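Local coordinates for mandelate racemase/muconate lactonizing protein (Paenibacillus sp., PDB 3V5C) that probably catalyses the magnesium-dependent dehydration of galacturonate on an enolase-type scaffold, at residues A[86-92]-A[292-296]; A[136-140]-A[172-178]; A[162-166]-A[352-356]. The protein carries 1 engineered substitution. All blocks are in the same frame, centred on the assembly; numbering follows the deposited sequence.

Contact 1: A[86-92]-A[292-296]; sequences RLREAYR and THWME
The loop 86-91, with R92 opening helix 92-107, lies against the first turns of helix 291-303; L87 and T292 are the nearest CA pair, 6.7 Å apart. The centrepiece is R92 (m, with chi2 and chi3 t), whose extended side chain has every guanidinium nitrogen engaged. R92 NE and NH2 donate to L87 O (2.8 and 3.1 Å), and R92 NH2 also to E296 OE2 (2.8 Å). R92 NH1 donates to water 2 (2.8 Å) and water 3 (3.0 Å), and meets E89 OE1 at 3.5 Å through charge alone. Water 2 also bonds E89 OE1 (2.7 Å) and H293 ND1 (3.0 Å). E296 OE2 takes a second, weak bond from R86 NH1 (3.2 Å), though R86 pairs mainly with D82; E296 OE1 accepts from water 4 (2.8 Å). T292 lays CG2 over one guanidinium face of R92 (3.4 Å to NE), its OG1 accepts from water 1 (2.8 Å), and its N bonds E96 OE2. This salt-bridge network is consistent with the capping-domain-to-barrel interface of the enolase fold.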
loop_
_atom_site.group_PDB
_atom_site.type_symbol
_atom_site.label_atom_id
_atom_site.label_comp_id
_atom_site.label_asym_id
_atom_site.label_seq_id
_atom_site.Cartn_x
_atom_site.Cartn_y
_atom_site.Cartn_z
ATOM N N ARG A 86 14.152 5.623 16.737
ATOM C CA ARG A 86 13.739 5.630 15.343
ATOM C C ARG A 86 14.894 5.266 14.420
ATOM O O ARG A 86 16.013 5.764 14.565
ATOM C CB ARG A 86 13.162 6.998 14.960
ATOM C CG ARG A 86 11.876 7.345 15.705
ATOM C CD ARG A 86 11.324 8.703 15.289
ATOM N NE ARG A 86 12.136 9.821 15.768
ATOM C CZ ARG A 86 13.170 10.336 15.108
ATOM N NH1 ARG A 86 13.534 9.831 13.937
ATOM N NH2 ARG A 86 13.846 11.355 15.619
ATOM N N LEU A 87 14.613 4.397 13.463
ATOM C CA LEU A 87 15.620 4.016 12.486
ATOM C C LEU A 87 16.074 5.241 11.722
ATOM O O LEU A 87 15.247 5.998 11.187
ATOM C CB LEU A 87 15.053 2.983 11.524
ATOM C CG LEU A 87 16.074 2.430 10.553
ATOM C CD1 LEU A 87 17.075 1.558 11.306
ATOM C CD2 LEU A 87 15.360 1.602 9.505
ATOM N N ARG A 88 17.389 5.452 11.670
ATOM C CA ARG A 88 17.921 6.631 11.000
ATOM C C ARG A 88 17.550 6.656 9.520
ATOM O O ARG A 88 17.592 5.633 8.827
ATOM C CB ARG A 88 19.440 6.746 11.166
ATOM C CG ARG A 88 19.873 7.093 12.579
ATOM C CD ARG A 88 21.370 6.984 12.697
ATOM N NE ARG A 88 21.807 7.010 14.086
ATOM C CZ ARG A 88 22.220 8.101 14.714
ATOM N NH1 ARG A 88 22.245 9.261 14.073
ATOM N NH2 ARG A 88 22.608 8.030 15.982
ATOM N N GLU A 89 17.195 7.855 9.073
ATOM C CA GLU A 89 16.814 8.150 7.699
ATOM C C GLU A 89 17.697 7.452 6.666
ATOM O O GLU A 89 17.206 6.896 5.680
ATOM C CB GLU A 89 16.883 9.669 7.483
ATOM C CG GLU A 89 16.558 10.097 6.091
ATOM C CD GLU A 89 15.072 10.068 5.819
ATOM O OE1 GLU A 89 14.287 9.945 6.793
ATOM O OE2 GLU A 89 14.692 10.175 4.632
ATOM N N ALA A 90 19.000 7.475 6.902
ATOM C CA ALA A 90 19.962 6.934 5.942
ATOM C C ALA A 90 19.805 5.437 5.666
ATOM O O ALA A 90 20.305 4.945 4.654
ATOM C CB ALA A 90 21.390 7.236 6.402
ATOM N N TYR A 91 19.108 4.725 6.547
ATOM C CA TYR A 91 19.008 3.264 6.441
ATOM C C TYR A 91 17.616 2.763 6.071
ATOM O O TYR A 91 17.412 1.555 5.872
ATOM C CB TYR A 91 19.398 2.590 7.763
ATOM C CG TYR A 91 20.784 2.920 8.262
ATOM C CD1 TYR A 91 21.907 2.363 7.659
ATOM C CD2 TYR A 91 20.968 3.763 9.339
ATOM C CE1 TYR A 91 23.182 2.654 8.115
ATOM C CE2 TYR A 91 22.241 4.064 9.800
ATOM C CZ TYR A 91 23.342 3.501 9.181
ATOM O OH TYR A 91 24.620 3.791 9.628
ATOM N N ARG A 92 16.652 3.675 6.007
ATOM C CA ARG A 92 15.247 3.267 5.943
ATOM C C ARG A 92 14.870 2.488 4.686
ATOM O O ARG A 92 14.423 1.346 4.780
ATOM C CB ARG A 92 14.342 4.486 6.095
ATOM C CG ARG A 92 14.407 5.074 7.487
ATOM C CD ARG A 92 13.555 6.320 7.634
ATOM N NE ARG A 92 13.666 6.821 8.998
ATOM C CZ ARG A 92 12.883 7.754 9.520
ATOM N NH1 ARG A 92 11.930 8.323 8.780
ATOM N NH2 ARG A 92 13.064 8.137 10.784
ATOM N N THR A 292 9.085 3.218 8.528
ATOM C CA THR A 292 9.545 4.077 9.619
ATOM C C THR A 292 9.006 5.497 9.441
ATOM O O THR A 292 8.513 6.125 10.395
ATOM C CB THR A 292 11.083 4.073 9.692
ATOM O OG1 THR A 292 11.513 2.728 9.914
ATOM C CG2 THR A 292 11.556 4.941 10.857
ATOM N N HIS A 293 9.044 5.968 8.203
ATOM C CA HIS A 293 8.483 7.270 7.868
ATOM C C HIS A 293 6.988 7.296 8.204
ATOM O O HIS A 293 6.460 8.255 8.793
ATOM C CB HIS A 293 8.700 7.559 6.384
ATOM C CG HIS A 293 8.193 8.897 5.961
ATOM N ND1 HIS A 293 9.023 9.982 5.777
ATOM C CD2 HIS A 293 6.940 9.324 5.670
ATOM C CE1 HIS A 293 8.303 11.023 5.398
ATOM N NE2 HIS A 293 7.038 10.652 5.328
ATOM N N TRP A 294 6.289 6.228 7.828
ATOM C CA TRP A 294 4.852 6.139 8.072
ATOM C C TRP A 294 4.495 6.079 9.560
ATOM O O TRP A 294 3.460 6.595 9.966
ATOM C CB TRP A 294 4.251 4.947 7.315
ATOM C CG TRP A 294 3.496 5.354 6.088
ATOM C CD1 TRP A 294 3.827 5.074 4.796
ATOM C CD2 TRP A 294 2.278 6.102 6.050
ATOM N NE1 TRP A 294 2.876 5.613 3.939
ATOM C CE2 TRP A 294 1.915 6.244 4.686
ATOM C CE3 TRP A 294 1.451 6.668 7.033
ATOM C CZ2 TRP A 294 0.776 6.937 4.283
ATOM C CZ3 TRP A 294 0.299 7.357 6.624
ATOM C CH2 TRP A 294 -0.027 7.473 5.262
ATOM N N MET A 295 5.346 5.470 10.383
ATOM C CA MET A 295 5.083 5.524 11.820
ATOM C C MET A 295 5.026 6.979 12.320
ATOM O O MET A 295 4.104 7.371 13.063
ATOM C CB MET A 295 6.150 4.737 12.578
ATOM C CG MET A 295 5.979 3.235 12.388
ATOM S SD MET A 295 7.366 2.256 13.032
ATOM C CE MET A 295 7.596 2.983 14.653
ATOM N N GLU A 296 5.995 7.779 11.898
ATOM C CA GLU A 296 6.053 9.181 12.312
ATOM C C GLU A 296 4.934 9.990 11.669
ATOM O O GLU A 296 4.241 10.772 12.331
ATOM C CB GLU A 296 7.418 9.792 11.977
ATOM C CG GLU A 296 8.569 9.180 12.756
ATOM C CD GLU A 296 9.914 9.771 12.387
ATOM O OE1 GLU A 296 9.999 11.003 12.176
ATOM O OE2 GLU A 296 10.888 8.992 12.307
HETATM O O HOH W 1 12.190 2.101 12.570
HETATM O O HOH W 2 11.884 9.024 6.054
HETATM O O HOH W 3 10.256 10.696 9.502
HETATM O O HOH W 4 12.758 11.088 11.799
#

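Contact 2: A[136-140]-A[172-178]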
loop_
_atom_site.group_PDB
_atom_site.type_symbol
_atom_site.label_atom_id
_atom_site.label_comp_id
_atom_site.label_asym_id
_atom_site.label_seq_id
_atom_site.Cartn_x
_atom_site.Cartn_y
_atom_site.Cartn_z
ATOM N N TYR A 136 -8.772 -2.407 -12.895
ATOM C CA TYR A 136 -8.182 -1.549 -13.913
ATOM C C TYR A 136 -9.107 -1.392 -15.135
ATOM O O TYR A 136 -10.266 -1.802 -15.076
ATOM C CB TYR A 136 -6.770 -2.061 -14.284
ATOM C CG TYR A 136 -5.743 -1.595 -13.259
ATOM C CD1 TYR A 136 -5.849 -1.982 -11.924
ATOM C CD2 TYR A 136 -4.718 -0.727 -13.615
ATOM C CE1 TYR A 136 -4.953 -1.518 -10.968
ATOM C CE2 TYR A 136 -3.816 -0.262 -12.660
ATOM C CZ TYR A 136 -3.943 -0.668 -11.351
ATOM O OH TYR A 136 -3.051 -0.185 -10.416
ATOM N N PHE A 137 -8.615 -0.770 -16.206
ATOM C CA PHE A 137 -9.424 -0.544 -17.407
ATOM C C PHE A 137 -9.455 -1.815 -18.243
ATOM O O PHE A 137 -9.000 -1.832 -19.395
ATOM C CB PHE A 137 -8.830 0.564 -18.273
ATOM C CG PHE A 137 -8.873 1.955 -17.663
ATOM C CD1 PHE A 137 -9.566 2.239 -16.476
ATOM C CD2 PHE A 137 -8.257 3.000 -18.333
ATOM C CE1 PHE A 137 -9.583 3.555 -15.955
ATOM C CE2 PHE A 137 -8.279 4.298 -17.830
ATOM C CZ PHE A 137 -8.942 4.580 -16.651
ATOM N N ASP A 138 -10.001 -2.875 -17.668
ATOM C CA ASP A 138 -9.907 -4.200 -18.269
ATOM C C ASP A 138 -10.961 -4.419 -19.348
ATOM O O ASP A 138 -11.065 -5.514 -19.928
ATOM C CB ASP A 138 -10.045 -5.234 -17.168
ATOM C CG ASP A 138 -8.956 -5.086 -16.117
ATOM O OD1 ASP A 138 -7.765 -5.062 -16.513
ATOM O OD2 ASP A 138 -9.293 -4.999 -14.920
ATOM N N ASP A 139 -11.709 -3.355 -19.609
ATOM C CA ASP A 139 -12.855 -3.351 -20.514
ATOM C C ASP A 139 -12.586 -2.633 -21.825
ATOM O O ASP A 139 -13.512 -2.464 -22.617
ATOM C CB ASP A 139 -13.990 -2.600 -19.839
ATOM C CG ASP A 139 -13.587 -1.179 -19.470
ATOM O OD1 ASP A 139 -12.660 -1.034 -18.658
ATOM O OD2 ASP A 139 -14.169 -0.217 -20.008
ATOM N N LEU A 140 -11.359 -2.174 -22.056
ATOM C CA LEU A 140 -11.122 -1.258 -23.171
ATOM C C LEU A 140 -11.257 -1.917 -24.546
ATOM O O LEU A 140 -11.469 -1.217 -25.538
ATOM C CB LEU A 140 -9.772 -0.557 -23.040
ATOM C CG LEU A 140 -9.633 0.436 -21.885
ATOM C CD1 LEU A 140 -8.252 1.051 -21.929
ATOM C CD2 LEU A 140 -10.693 1.514 -21.989
ATOM N N GLY A 172 -11.296 7.578 -15.214
ATOM C CA GLY A 172 -10.463 8.403 -16.075
ATOM C C GLY A 172 -10.266 7.889 -17.487
ATOM O O GLY A 172 -9.320 8.284 -18.188
ATOM N N ARG A 173 -11.151 7.001 -17.927
ATOM C CA ARG A 173 -10.950 6.385 -19.230
ATOM C C ARG A 173 -10.854 7.420 -20.360
ATOM O O ARG A 173 -10.128 7.209 -21.338
ATOM C CB ARG A 173 -12.086 5.408 -19.504
ATOM C CG ARG A 173 -11.996 4.138 -18.695
ATOM C CD ARG A 173 -13.353 3.411 -18.756
ATOM N NE ARG A 173 -13.201 2.097 -18.163
ATOM C CZ ARG A 173 -13.103 1.891 -16.856
ATOM N NH1 ARG A 173 -12.910 0.661 -16.396
ATOM N NH2 ARG A 173 -13.198 2.917 -16.010
ATOM N N GLY A 174 -11.566 8.538 -20.217
ATOM C CA GLY A 174 -11.565 9.579 -21.235
ATOM C C GLY A 174 -10.358 10.519 -21.234
ATOM O O GLY A 174 -10.230 11.348 -22.127
ATOM N N GLY A 175 -9.462 10.413 -20.255
ATOM C CA GLY A 175 -8.313 11.302 -20.241
ATOM C C GLY A 175 -7.303 10.984 -21.332
ATOM O O GLY A 175 -6.684 11.870 -21.920
ATOM N N ARG A 176 -7.123 9.696 -21.601
ATOM C CA ARG A 176 -6.142 9.266 -22.579
ATOM C C ARG A 176 -6.657 8.140 -23.486
ATOM O O ARG A 176 -6.542 8.238 -24.702
ATOM C CB ARG A 176 -4.861 8.809 -21.879
ATOM C CG ARG A 176 -3.836 8.279 -22.847
ATOM C CD ARG A 176 -2.516 7.951 -22.181
ATOM N NE ARG A 176 -1.553 7.567 -23.207
ATOM C CZ ARG A 176 -0.344 7.066 -22.976
ATOM N NH1 ARG A 176 0.089 6.866 -21.735
ATOM N NH2 ARG A 176 0.438 6.764 -24.003
ATOM N N HIS A 177 -7.219 7.079 -22.908
ATOM C CA HIS A 177 -7.436 5.847 -23.674
ATOM C C HIS A 177 -8.726 5.736 -24.500
ATOM O O HIS A 177 -8.802 4.930 -25.435
ATOM C CB HIS A 177 -7.308 4.621 -22.767
ATOM C CG HIS A 177 -5.997 4.538 -22.046
ATOM N ND1 HIS A 177 -4.801 4.304 -22.694
ATOM C CD2 HIS A 177 -5.694 4.656 -20.731
ATOM C CE1 HIS A 177 -3.820 4.291 -21.810
ATOM N NE2 HIS A 177 -4.333 4.510 -20.615
ATOM N N MET A 178 -9.741 6.506 -24.128
ATOM C CA MET A 178 -11.007 6.560 -24.854
ATOM C C MET A 178 -11.340 8.018 -25.101
ATOM O O MET A 178 -10.798 8.891 -24.438
ATOM C CB MET A 178 -12.140 5.957 -24.017
ATOM C CG MET A 178 -12.057 4.469 -23.740
ATOM S SD MET A 178 -13.530 3.911 -22.876
ATOM C CE MET A 178 -14.792 4.165 -24.144
#
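Two loops of the enolase-type barrel meet here, following the parallel strands 126-135 and 167-170 of a beta-alpha-beta unit whose helix is 145-161. The first contains a type I turn from F137 to L140, overlapping an inverse gamma turn centred on F137; in the second, residues 173-175 have helical backbone angles without forming a regular helix.

The electrostatic part is a salt bridge between D139 and R173. R173 NH1 donates to D139 OD1 (2.8 Å), while R173 NE donates to both D139 OD1 (3.2 Å) and D139 OD2 (3.1 Å). Each charge has a second partner on helix 180-198: R186 for D139, and D187 for R173, whose NH2 also bonds the carbonyl of K170.

Aromatic packing runs alongside. R173 CG stands 3.5 Å from the centroid of the F137 ring, only 6° off its normal, a CH-pi contact, and the guanidinium turns a face to the same ring (R173 CZ to F137 CD1 3.6 Å). H177 CD2 approaches the ring edge at F137 CD2 (3.9 Å), while H177 NE2 bonds the carbonyl of I36.

Apolar contacts close the outer part: L140 CD2 meets M178 CG at 3.7 Å, and L140 CD1 meets H177 CB at 3.8 Å. G172, with phi 99°, brings its carbonyl carbon within 3.7 Å of F137 CZ.

R173 thus joins the buried ion pair to the face of F137, its aliphatic stem and its charge both spent on the neighbouring loop, which holds the two loops in a defined mutual orientation.

Contact 3: A[162-166]-A[352-356]; sequences KGQRH and IENGE
A two-residue beta hairpin, closed by a type I' turn from E353 to E356, packs against the loop that leads from helix 145-161 into strand 167-170 of the barrel. Paired backbone bonds hold the turn, E353 N to E356 O (2.9 Å) and E356 N to E353 O (3.1 Å), with N354 (phi/psi 51/42°) and G355 (78/21°) at its centre. Across the contact, CA atoms lie closest for G163 with E353 (4.5 Å) and R165 with G355 (4.4 Å).

G355 is the most extensively covered residue. G355 N donates to G163 O (2.8 Å), a direct backbone hydrogen bond, and lies 3.5 Å from R165 CG. A side chain at G355 would run into R165 CB and H166 NE2.

I352 (m, m) directs CA-to-CB at the other loop: I352 CG2 packs 3.5 Å from G163 O and 3.7 Å from Q164 NE2, and I352 CB lies 3.6 Å from K162 O. G163, at phi 99°, is the C' residue of the Schellman motif ending helix 145-161; a CB here would clash with I352 O.

N354 OD1 reaches 3.5 Å from R165 NH2. R165 (m, m) folds back, with NH1 on Q164 O (2.9 Å) and its guanidinium in a cation-pi contact with Y160.

Backbone bonds between G355 and C130 and between H166 and D132 set both segments beside strand 126-135. H166 ND1 pairs with K203 N, while H166 NE2 is 3.0 Å from each of waters 5 and 6, which donate to G355 O and N354 O respectively, both at 2.8 Å.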
loop_
_atom_site.group_PDB
_atom_site.type_symbol
_atom_site.label_atom_id
_atom_site.label_comp_id
_atom_site.label_asym_id
_atom_site.label_seq_id
_atom_site.Cartn_x
_atom_site.Cartn_y
_atom_site.Cartn_z
ATOM N N LYS A 162 -13.083 -14.321 -3.148
ATOM C CA LYS A 162 -11.863 -14.507 -2.365
ATOM C C LYS A 162 -11.819 -13.642 -1.098
ATOM O O LYS A 162 -10.746 -13.408 -0.530
ATOM C CB LYS A 162 -10.630 -14.260 -3.243
ATOM C CG LYS A 162 -10.512 -15.237 -4.422
ATOM C CD LYS A 162 -9.195 -15.058 -5.192
ATOM C CE LYS A 162 -9.221 -13.814 -6.076
ATOM N NZ LYS A 162 -8.026 -13.779 -6.990
ATOM N N GLY A 163 -12.981 -13.178 -0.651
ATOM C CA GLY A 163 -13.094 -12.484 0.618
ATOM C C GLY A 163 -13.119 -10.967 0.558
ATOM O O GLY A 163 -13.219 -10.324 1.600
ATOM N N GLN A 164 -13.024 -10.386 -0.634
ATOM C CA GLN A 164 -13.010 -8.920 -0.744
ATOM C C GLN A 164 -14.434 -8.371 -0.622
ATOM O O GLN A 164 -15.369 -8.965 -1.171
ATOM C CB GLN A 164 -12.398 -8.462 -2.071
ATOM C CG GLN A 164 -10.923 -8.842 -2.268
ATOM C CD GLN A 164 -9.982 -8.171 -1.274
ATOM O OE1 GLN A 164 -10.243 -7.064 -0.793
ATOM N NE2 GLN A 164 -8.879 -8.848 -0.963
ATOM N N ARG A 165 -14.600 -7.261 0.099
ATOM C CA ARG A 165 -15.907 -6.619 0.245
ATOM C C ARG A 165 -15.900 -5.153 -0.197
ATOM O O ARG A 165 -16.955 -4.539 -0.398
ATOM C CB ARG A 165 -16.391 -6.723 1.701
ATOM C CG ARG A 165 -16.637 -8.166 2.164
ATOM C CD ARG A 165 -17.820 -8.793 1.416
ATOM N NE ARG A 165 -18.095 -10.176 1.829
ATOM C CZ ARG A 165 -17.597 -11.254 1.222
ATOM N NH1 ARG A 165 -16.774 -11.129 0.178
ATOM N NH2 ARG A 165 -17.919 -12.472 1.660
ATOM N N HIS A 166 -14.697 -4.599 -0.322
ATOM C CA HIS A 166 -14.507 -3.189 -0.663
ATOM C C HIS A 166 -13.645 -3.099 -1.892
ATOM O O HIS A 166 -12.716 -3.900 -2.058
ATOM C CB HIS A 166 -13.826 -2.495 0.512
ATOM C CG HIS A 166 -14.459 -2.832 1.820
ATOM N ND1 HIS A 166 -15.773 -2.528 2.101
ATOM C CD2 HIS A 166 -13.980 -3.481 2.908
ATOM C CE1 HIS A 166 -16.075 -2.963 3.310
ATOM N NE2 HIS A 166 -15.003 -3.535 3.827
ATOM N N ILE A 352 -7.632 -13.564 3.785
ATOM C CA ILE A 352 -8.666 -12.549 3.588
ATOM C C ILE A 352 -10.043 -13.127 3.901
ATOM O O ILE A 352 -10.387 -14.229 3.450
ATOM C CB ILE A 352 -8.720 -12.027 2.130
ATOM C CG1 ILE A 352 -7.340 -11.599 1.620
ATOM C CG2 ILE A 352 -9.749 -10.901 2.010
ATOM C CD1 ILE A 352 -6.653 -10.580 2.493
ATOM N N GLU A 353 -10.832 -12.393 4.667
ATOM C CA GLU A 353 -12.185 -12.833 4.987
ATOM C C GLU A 353 -13.037 -11.605 5.266
ATOM O O GLU A 353 -12.647 -10.724 6.030
ATOM C CB GLU A 353 -12.181 -13.798 6.185
ATOM C CG GLU A 353 -13.562 -14.305 6.589
ATOM C CD GLU A 353 -13.542 -15.137 7.876
ATOM O OE1 GLU A 353 -12.587 -15.912 8.080
ATOM O OE2 GLU A 353 -14.484 -15.012 8.687
ATOM N N ASN A 354 -14.188 -11.525 4.612
ATOM C CA ASN A 354 -15.131 -10.446 4.881
ATOM C C ASN A 354 -14.531 -9.042 4.852
ATOM O O ASN A 354 -14.820 -8.209 5.713
ATOM C CB ASN A 354 -15.864 -10.697 6.198
ATOM C CG ASN A 354 -16.783 -11.903 6.120
ATOM O OD1 ASN A 354 -17.453 -12.117 5.106
ATOM N ND2 ASN A 354 -16.815 -12.703 7.183
ATOM N N GLY A 355 -13.675 -8.799 3.862
ATOM C CA GLY A 355 -13.173 -7.452 3.628
ATOM C C GLY A 355 -12.079 -7.046 4.595
ATOM O O GLY A 355 -11.840 -5.855 4.790
ATOM N N GLU A 356 -11.429 -8.037 5.203
ATOM C CA GLU A 356 -10.330 -7.799 6.137
ATOM C C GLU A 356 -9.190 -8.777 5.892
ATOM O O GLU A 356 -9.412 -9.958 5.536
ATOM C CB GLU A 356 -10.803 -7.952 7.585
ATOM C CG GLU A 356 -12.000 -7.067 7.966
ATOM C CD GLU A 356 -12.497 -7.312 9.387
ATOM O OE1 GLU A 356 -12.784 -8.478 9.733
ATOM O OE2 GLU A 356 -12.597 -6.340 10.162
HETATM O O HOH W 5 -13.371 -4.039 6.241
HETATM O O HOH W 6 -15.852 -5.583 5.807
#

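Overall arrangement
From the N terminus, the chain first meets contact 1 at 86-92, whose loop closes some 200 residues later on helix 291-303. Contact 2 is nested inside it, a short closure joining the loops that follow strands 126-135 and 167-170. Contact 3 starts at 162-166, between the two segments of contact 2, and ends at 352-356, beyond contact 1, so it crosses both. Contact 1 thus fastens the N-terminal region to the barrel, contact 2 fixes adjacent loops, and contact 3 brings the late hairpin back to an early part of the barrel. Contact 1 lies opposite the other two across the chain's centre, 37 Å from contact 2 and 31 Å from contact 3 between centres.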